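Local structure of nitrite transporter NirC (Salmonella enterica subsp. enterica serovar Typhimurium, 4FC4) at the interface of chains A and B. The protein forms an FNT-family channel that carries nitrite in and out across the cytoplasmic membrane. Coordinates in Å, arbitrary orientation; residue numbers count along the deposited sequence, not the author numbering. Chains: chain A/B, Nitrite transporter NirC.

Contact 1: the interface of chains A and B. Residues chain A 155, 159, 162, 195, 240; chain B 40, 118-119, 122-123.
A:Tyr195 and B:Leu40 meet through water 1, which lies 2.8 Å from the phenol OH of A:Tyr195 and equally far from the main-chain O of B:Leu40. This water gives a polar link in a largely apolar patch between neighbouring subunits of the FNT-family channel, where helices 150-172 and 219-248 of chain A, with the loop between helices 176-193 and 198-210, face helices 24-51 and 98-125 of chain B. The A:Tyr195 ring is backed on one face by the CB of its own A:Leu159, centred over it. At its edge, CE1 of A:Tyr195 lies 4.0 Å from CD1 of B:Tyr123, edge to edge. The two tyrosine side chains cross at about a right angle.

B:Leu122, which buries more surface than any other residue of the patch, has CG anti to the carbonyl carbon (chi1 -63°), and its two methyls part toward different partners. CD1 reaches A:Phe240 tip to tip, 3.7 Å from CE2, and also packs against A:Leu159 CD2 and the benzo rim of A:Trp162 at CZ3. CD2 goes the other way and lands on A:Phe155, 3.7 Å from the ring carbon CD1. A:Leu159 answers with a fork of its own: CD2 lies against B:Leu122 and touches B:Val119 and B:Leu40, whereas CD1 presses on the backbone of B:Tyr123, 3.6 Å from CA.

Farther along, B:Phe118 is swung out with CG anti to the backbone N (chi1 171°) and points its rim at the face of A:Phe240. The planes are turned by 78°, an edge-to-face pair, with CZ of B:Phe118 lying 3.7 Å from CZ of A:Phe240. The indole of A:Trp162 also comes to the rim of B:Phe118, its CH2 lying in the phenyl plane 3.9 Å from CE2. A:Phe240 CD2 lies over one face of the indole, toward its rim, on the side from which B:Leu122 and B:Phe118 approach.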
ATOM      1  N   PHE A 155     -13.778  29.515   5.539  1.00 39.56           N
ATOM      2  CA  PHE A 155     -13.421  28.510   6.521  1.00 37.99           C
ATOM      3  C   PHE A 155     -13.099  27.166   5.893  1.00 40.22           C
ATOM      4  O   PHE A 155     -12.302  26.425   6.421  1.00 43.73           O
ATOM      5  CB  PHE A 155     -14.404  28.467   7.680  1.00 40.22           C
ATOM      6  CG  PHE A 155     -14.270  29.680   8.592  1.00 44.53           C
ATOM      7  CD1 PHE A 155     -13.180  29.779   9.500  1.00 44.23           C
ATOM      8  CD2 PHE A 155     -15.151  30.761   8.490  1.00 43.90           C
ATOM      9  CE1 PHE A 155     -12.988  30.902  10.295  1.00 45.62           C
ATOM     10  CE2 PHE A 155     -14.985  31.885   9.297  1.00 44.38           C
ATOM     11  CZ  PHE A 155     -13.914  31.961  10.218  1.00 48.08           C
ATOM     12  N   LEU A 159      -9.546  25.164   6.536  1.00 36.25           N
ATOM     13  CA  LEU A 159      -9.367  23.773   6.832  1.00 33.39           C
ATOM     14  C   LEU A 159      -8.615  23.043   5.657  1.00 36.22           C
ATOM     15  O   LEU A 159      -7.785  22.185   5.896  1.00 34.74           O
ATOM     16  CB  LEU A 159     -10.727  23.111   7.168  1.00 35.36           C
ATOM     17  CG  LEU A 159     -11.483  23.541   8.459  1.00 42.09           C
ATOM     18  CD1 LEU A 159     -12.971  23.246   8.340  1.00 40.82           C
ATOM     19  CD2 LEU A 159     -10.949  23.034   9.811  1.00 35.55           C
ATOM     20  N   TRP A 162      -4.835  23.908   6.009  1.00 36.44           N
ATOM     21  CA  TRP A 162      -4.321  23.272   7.215  1.00 34.88           C
ATOM     22  C   TRP A 162      -3.785  21.885   6.794  1.00 33.87           C
ATOM     23  O   TRP A 162      -2.631  21.546   7.006  1.00 35.30           O
ATOM     24  CB  TRP A 162      -5.418  23.170   8.268  1.00 34.10           C
ATOM     25  CG  TRP A 162      -4.857  23.166   9.646  1.00 34.95           C
ATOM     26  CD1 TRP A 162      -3.530  22.973  10.008  1.00 37.37           C
ATOM     27  CD2 TRP A 162      -5.587  23.270  10.917  1.00 37.23           C
ATOM     28  NE1 TRP A 162      -3.380  23.003  11.380  1.00 36.06           N
ATOM     29  CE2 TRP A 162      -4.588  23.167  11.980  1.00 38.25           C
ATOM     30  CE3 TRP A 162      -6.930  23.463  11.273  1.00 38.74           C
ATOM     31  CZ2 TRP A 162      -4.931  23.310  13.331  1.00 35.44           C
ATOM     32  CZ3 TRP A 162      -7.247  23.561  12.611  1.00 35.46           C
ATOM     33  CH2 TRP A 162      -6.272  23.494  13.606  1.00 37.82           C
ATOM     34  N   TYR A 195     -13.318  20.350   1.711  1.00 38.79           N
ATOM     35  CA  TYR A 195     -12.556  21.570   1.900  1.00 41.02           C
ATOM     36  C   TYR A 195     -12.124  22.154   0.585  1.00 40.16           C
ATOM     37  O   TYR A 195     -12.100  21.459  -0.410  1.00 48.79           O
ATOM     38  CB  TYR A 195     -11.393  21.382   2.844  1.00 38.35           C
ATOM     39  CG  TYR A 195     -11.739  20.785   4.187  1.00 36.24           C
ATOM     40  CD1 TYR A 195     -13.035  20.919   4.732  1.00 37.53           C
ATOM     41  CD2 TYR A 195     -10.755  20.126   4.948  1.00 32.80           C
ATOM     42  CE1 TYR A 195     -13.352  20.362   5.973  1.00 35.91           C
ATOM     43  CE2 TYR A 195     -11.061  19.547   6.170  1.00 31.22           C
ATOM     44  CZ  TYR A 195     -12.348  19.659   6.681  1.00 35.81           C
ATOM     45  OH  TYR A 195     -12.651  19.140   7.948  1.00 37.38           O
ATOM     46  N   PHE A 240      -2.081  28.959  11.555  1.00 39.55           N
ATOM     47  CA  PHE A 240      -2.268  27.673  12.211  1.00 40.94           C
ATOM     48  C   PHE A 240      -0.952  26.905  12.111  1.00 38.01           C
ATOM     49  O   PHE A 240      -0.542  26.259  13.073  1.00 33.14           O
ATOM     50  CB  PHE A 240      -3.467  26.821  11.648  1.00 39.88           C
ATOM     51  CG  PHE A 240      -4.852  27.502  11.700  1.00 38.68           C
ATOM     52  CD1 PHE A 240      -5.100  28.655  12.423  1.00 41.93           C
ATOM     53  CD2 PHE A 240      -5.947  26.917  11.032  1.00 40.72           C
ATOM     54  CE1 PHE A 240      -6.381  29.245  12.431  1.00 43.72           C
ATOM     55  CE2 PHE A 240      -7.207  27.503  11.014  1.00 39.79           C
ATOM     56  CZ  PHE A 240      -7.432  28.672  11.735  1.00 43.20           C
TER
ATOM     57  N   LEU B  40      -9.569  16.462  12.596  1.00 36.78           N
ATOM     58  CA  LEU B  40      -9.589  16.480  11.166  1.00 38.26           C
ATOM     59  C   LEU B  40      -9.755  15.017  10.711  1.00 39.03           C
ATOM     60  O   LEU B  40     -10.429  14.748   9.707  1.00 43.45           O
ATOM     61  CB  LEU B  40      -8.294  17.126  10.596  1.00 42.42           C
ATOM     62  CG  LEU B  40      -8.093  18.679  10.757  1.00 40.74           C
ATOM     63  CD1 LEU B  40      -6.654  19.062  10.518  1.00 35.00           C
ATOM     64  CD2 LEU B  40      -8.985  19.472   9.772  1.00 35.45           C
ATOM     65  N   PHE B 118     -12.253  23.623  18.803  1.00 48.34           N
ATOM     66  CA  PHE B 118     -11.860  24.614  17.811  1.00 45.23           C
ATOM     67  C   PHE B 118     -11.955  24.096  16.378  1.00 44.70           C
ATOM     68  O   PHE B 118     -12.492  24.813  15.510  1.00 41.67           O
ATOM     69  CB  PHE B 118     -10.483  25.172  18.106  1.00 47.47           C
ATOM     70  CG  PHE B 118      -9.904  26.051  16.999  1.00 48.70           C
ATOM     71  CD1 PHE B 118     -10.320  27.390  16.848  1.00 48.72           C
ATOM     72  CD2 PHE B 118      -8.901  25.555  16.159  1.00 44.70           C
ATOM     73  CE1 PHE B 118      -9.745  28.191  15.867  1.00 47.56           C
ATOM     74  CE2 PHE B 118      -8.321  26.367  15.192  1.00 46.94           C
ATOM     75  CZ  PHE B 118      -8.751  27.679  15.040  1.00 48.17           C
ATOM     76  N   VAL B 119     -11.454  22.885  16.109  1.00 42.33           N
ATOM     77  CA  VAL B 119     -11.563  22.350  14.725  1.00 40.90           C
ATOM     78  C   VAL B 119     -13.077  22.129  14.402  1.00 41.35           C
ATOM     79  O   VAL B 119     -13.519  22.275  13.239  1.00 38.65           O
ATOM     80  CB  VAL B 119     -10.715  21.067  14.531  1.00 42.39           C
ATOM     81  CG1 VAL B 119     -11.340  19.917  15.332  1.00 39.74           C
ATOM     82  CG2 VAL B 119     -10.573  20.689  13.031  1.00 39.17           C
ATOM     83  N   LEU B 122     -14.621  25.581  13.238  1.00 38.98           N
ATOM     84  CA  LEU B 122     -14.238  25.960  11.930  1.00 43.30           C
ATOM     85  C   LEU B 122     -15.074  25.172  10.919  1.00 42.72           C
ATOM     86  O   LEU B 122     -15.519  25.731   9.924  1.00 43.41           O
ATOM     87  CB  LEU B 122     -12.740  25.687  11.685  1.00 45.25           C
ATOM     88  CG  LEU B 122     -11.635  26.407  12.497  1.00 50.13           C
ATOM     89  CD1 LEU B 122     -10.271  25.807  12.099  1.00 46.42           C
ATOM     90  CD2 LEU B 122     -11.612  27.931  12.324  1.00 47.73           C
ATOM     91  N   TYR B 123     -15.283  23.877  11.173  1.00 40.84           N
ATOM     92  CA  TYR B 123     -16.012  23.022  10.221  1.00 38.31           C
ATOM     93  C   TYR B 123     -17.473  23.521  10.104  1.00 40.87           C
ATOM     94  O   TYR B 123     -18.123  23.530   9.032  1.00 41.03           O
ATOM     95  CB  TYR B 123     -15.874  21.561  10.672  1.00 38.72           C
ATOM     96  CG  TYR B 123     -16.709  20.619   9.863  1.00 38.19           C
ATOM     97  CD1 TYR B 123     -16.288  20.192   8.614  1.00 35.77           C
ATOM     98  CD2 TYR B 123     -17.909  20.168  10.355  1.00 37.35           C
ATOM     99  CE1 TYR B 123     -17.081  19.362   7.844  1.00 37.81           C
ATOM    100  CE2 TYR B 123     -18.688  19.330   9.623  1.00 39.62           C
ATOM    101  CZ  TYR B 123     -18.266  18.949   8.346  1.00 39.49           C
ATOM    102  OH  TYR B 123     -19.061  18.116   7.616  1.00 40.72           O
TER
HETATM  103  O   HOH W   1     -11.173  16.760   7.858  1.00 34.54           O

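Contact 2: the interface of chains A and B. Residues chain A 166, 169-170, 173-174, 245; chain B 70-71, 74-76.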
ATOM      1  N   LEU A 166       0.045  20.764   6.548  1.00 38.63           N
ATOM      2  CA  LEU A 166       0.364  19.601   7.396  1.00 36.28           C
ATOM      3  C   LEU A 166       1.029  18.545   6.493  1.00 33.45           C
ATOM      4  O   LEU A 166       2.005  17.904   6.881  1.00 35.30           O
ATOM      5  CB  LEU A 166      -0.872  19.007   8.138  1.00 32.65           C
ATOM      6  CG  LEU A 166      -1.374  19.673   9.435  1.00 36.12           C
ATOM      7  CD1 LEU A 166      -2.791  19.265   9.836  1.00 29.24           C
ATOM      8  CD2 LEU A 166      -0.382  19.539  10.608  1.00 32.52           C
ATOM      9  N   TRP A 169       4.510  19.977   5.669  1.00 32.61           N
ATOM     10  CA  TRP A 169       5.280  19.884   6.907  1.00 32.92           C
ATOM     11  C   TRP A 169       5.745  18.482   7.221  1.00 32.36           C
ATOM     12  O   TRP A 169       6.911  18.244   7.481  1.00 38.21           O
ATOM     13  CB  TRP A 169       4.413  20.483   8.041  1.00 31.75           C
ATOM     14  CG  TRP A 169       4.979  20.428   9.399  1.00 32.25           C
ATOM     15  CD1 TRP A 169       4.765  19.433  10.341  1.00 34.19           C
ATOM     16  CD2 TRP A 169       5.859  21.425  10.047  1.00 33.69           C
ATOM     17  NE1 TRP A 169       5.414  19.728  11.528  1.00 41.56           N
ATOM     18  CE2 TRP A 169       6.105  20.927  11.413  1.00 38.98           C
ATOM     19  CE3 TRP A 169       6.439  22.659   9.662  1.00 35.11           C
ATOM     20  CZ2 TRP A 169       6.926  21.640  12.333  1.00 35.71           C
ATOM     21  CZ3 TRP A 169       7.241  23.378  10.626  1.00 33.17           C
ATOM     22  CH2 TRP A 169       7.500  22.857  11.887  1.00 32.96           C
ATOM     23  N   MET A 170       4.833  17.523   7.249  1.00 34.26           N
ATOM     24  CA  MET A 170       5.184  16.110   7.479  1.00 34.73           C
ATOM     25  C   MET A 170       6.131  15.543   6.369  1.00 33.38           C
ATOM     26  O   MET A 170       7.026  14.790   6.685  1.00 33.90           O
ATOM     27  CB  MET A 170       3.917  15.253   7.534  1.00 33.14           C
ATOM     28  CG  MET A 170       3.070  15.446   8.787  1.00 36.54           C
ATOM     29  SD  MET A 170       1.824  14.119   8.985  1.00 35.40           S
ATOM     30  CE  MET A 170       0.691  14.513   7.615  1.00 30.38           C
ATOM     31  N   ARG A 173       9.478  16.409   7.327  1.00 36.85           N
ATOM     32  CA  ARG A 173      10.037  15.728   8.483  1.00 35.04           C
ATOM     33  C   ARG A 173      10.237  14.227   8.267  1.00 36.01           C
ATOM     34  O   ARG A 173      10.608  13.529   9.188  1.00 35.61           O
ATOM     35  CB  ARG A 173       9.248  16.021   9.757  1.00 34.85           C
ATOM     36  CG  ARG A 173       8.787  17.444   9.983  1.00 32.59           C
ATOM     37  CD  ARG A 173       7.802  17.422  11.182  1.00 36.11           C
ATOM     38  NE  ARG A 173       8.582  17.625  12.431  1.00 43.75           N
ATOM     39  CZ  ARG A 173       8.494  16.918  13.548  1.00 43.28           C
ATOM     40  NH1 ARG A 173       7.619  15.954  13.693  1.00 57.06           N
ATOM     41  NH2 ARG A 173       9.245  17.223  14.574  1.00 54.99           N
ATOM     42  N   THR A 174      10.092  13.753   7.021  1.00 35.44           N
ATOM     43  CA  THR A 174      10.161  12.333   6.732  1.00 35.37           C
ATOM     44  C   THR A 174      10.967  12.084   5.435  1.00 39.65           C
ATOM     45  O   THR A 174      11.232  13.013   4.607  1.00 45.19           O
ATOM     46  CB  THR A 174       8.686  11.684   6.658  1.00 35.34           C
ATOM     47  OG1 THR A 174       7.884  12.324   5.663  1.00 33.99           O
ATOM     48  CG2 THR A 174       7.867  11.863   7.963  1.00 33.64           C
ATOM     49  N   TYR A 245       3.498  26.403  14.574  1.00 36.46           N
ATOM     50  CA  TYR A 245       4.738  25.714  14.890  1.00 37.58           C
ATOM     51  C   TYR A 245       5.837  26.638  15.368  1.00 40.56           C
ATOM     52  O   TYR A 245       6.631  26.227  16.225  1.00 41.31           O
ATOM     53  CB  TYR A 245       5.238  24.747  13.822  1.00 38.67           C
ATOM     54  CG  TYR A 245       4.484  23.450  13.904  1.00 41.60           C
ATOM     55  CD1 TYR A 245       4.709  22.540  14.969  1.00 37.00           C
ATOM     56  CD2 TYR A 245       3.462  23.146  12.954  1.00 40.99           C
ATOM     57  CE1 TYR A 245       3.954  21.356  15.059  1.00 39.52           C
ATOM     58  CE2 TYR A 245       2.709  21.963  13.045  1.00 37.29           C
ATOM     59  CZ  TYR A 245       2.949  21.070  14.083  1.00 40.11           C
ATOM     60  OH  TYR A 245       2.200  19.881  14.148  1.00 42.67           O
TER
ATOM     61  N   THR B  70      -1.383   9.730  12.732  1.00 30.39           N
ATOM     62  CA  THR B  70      -0.289  10.092  11.850  1.00 32.93           C
ATOM     63  C   THR B  70       0.086  11.570  11.979  1.00 37.99           C
ATOM     64  O   THR B  70       1.271  11.871  12.148  1.00 45.58           O
ATOM     65  CB  THR B  70      -0.604   9.787  10.394  1.00 29.63           C
ATOM     66  OG1 THR B  70      -0.947   8.391  10.262  1.00 28.49           O
ATOM     67  CG2 THR B  70       0.570  10.162   9.532  1.00 32.15           C
ATOM     68  N   LEU B  71      -0.906  12.467  11.929  1.00 39.47           N
ATOM     69  CA  LEU B  71      -0.710  13.890  12.215  1.00 37.58           C
ATOM     70  C   LEU B  71      -0.097  14.088  13.578  1.00 38.40           C
ATOM     71  O   LEU B  71       0.915  14.715  13.704  1.00 38.69           O
ATOM     72  CB  LEU B  71      -2.035  14.693  12.095  1.00 36.38           C
ATOM     73  CG  LEU B  71      -2.691  14.786  10.688  1.00 37.13           C
ATOM     74  CD1 LEU B  71      -3.999  15.569  10.725  1.00 30.59           C
ATOM     75  CD2 LEU B  71      -1.729  15.338   9.622  1.00 30.30           C
ATOM     76  N   ILE B  74       3.710  12.525  13.597  1.00 38.43           N
ATOM     77  CA  ILE B  74       4.656  12.858  12.560  1.00 34.88           C
ATOM     78  C   ILE B  74       4.721  14.369  12.389  1.00 37.25           C
ATOM     79  O   ILE B  74       5.793  14.885  12.273  1.00 36.38           O
ATOM     80  CB  ILE B  74       4.291  12.184  11.262  1.00 34.79           C
ATOM     81  CG1 ILE B  74       4.161  10.675  11.540  1.00 36.15           C
ATOM     82  CG2 ILE B  74       5.307  12.531  10.135  1.00 29.18           C
ATOM     83  CD1 ILE B  74       5.493   9.889  11.517  1.00 36.47           C
ATOM     84  N   ALA B  75       3.597  15.075  12.408  1.00 38.61           N
ATOM     85  CA  ALA B  75       3.662  16.537  12.419  1.00 40.44           C
ATOM     86  C   ALA B  75       4.195  17.038  13.770  1.00 38.44           C
ATOM     87  O   ALA B  75       4.931  18.017  13.788  1.00 38.50           O
ATOM     88  CB  ALA B  75       2.310  17.189  12.080  1.00 36.22           C
ATOM     89  N   GLY B  76       3.802  16.400  14.882  1.00 37.66           N
ATOM     90  CA  GLY B  76       4.262  16.805  16.221  1.00 35.77           C
ATOM     91  C   GLY B  76       3.153  17.536  16.918  1.00 39.07           C
ATOM     92  O   GLY B  76       2.556  18.445  16.326  1.00 42.83           O
TER
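A:Trp169, A:Arg173 and A:Tyr245 each donate a hydrogen bond to one of three successive main-chain carbonyls, B:Ala75, B:Ile74 and B:Gly76, where the short helix 67-75 of chain B ends. This helix leads into the break in the second transmembrane segment of an FNT channel, and the neighbour's donors hold its end at the subunit boundary. The indole NE1 of A:Trp169 reaches B:Ala75 O at 2.9 Å, nearly straight (167° at H), in the ring plane and on a carbonyl lone pair; CG anti to the backbone N (chi1 177°) carries the indole to this point. The guanidinium NH1 of A:Arg173 bonds B:Ile74 O at 2.5 Å, rather short; the oxygen lies in the guanidinium plane, but the nitrogen stands above the carbonyl plane. A:Tyr245 OH meets B:Gly76 O at 2.6 Å, this time in the carbonyl plane. Carbonyls at a helix C-terminus carry partial negative charge, which the arginine would probably offset.

Within chain A the two ring donors lie against each other, CZ2 of A:Trp169 3.4 Å above the A:Tyr245 ring, toward its rim, which probably helps fix both.

Apolar contacts lie alongside. A:Met170 crosses B:Leu71 and B:Ile74 at about right angles, and its bend at chi3 (-70°) turns the methyl CE onto B:Leu71 CD2, 3.3 Å away. Its CG packs against B:Ala75 CB, and its sulfur SD touches B:Ile74 CB. A:Leu166 adds a branch to each neighbour, CD1 to B:Leu71 and CD2 to the B:Ala75 methyl.

Just past helix 150-172, A:Thr174 turns its hydroxyl OG1 back to A:Met170 O (2.8 Å), leaving its methyl CG2 3.4 Å from B:Ile74 CG2.

Contact 1 and contact 2 belong to one subunit boundary, their C-alpha centres about 17 Å apart. Chain A uses helices 150-172 and 219-248 in both, with loop residues added in each, so the two patches probably form one face. Chain B changes elements, offering helices 24-51 and 98-125 to contact 1 and the end of helix 67-75 to contact 2. Contact 1 is mainly apolar, whereas contact 2 adds directional bonds to carbonyls. Because the two chains present different surfaces, the same pairing can repeat from subunit to subunit, consistent with the five-copy assembly and with the pentamers typical of FNT channels.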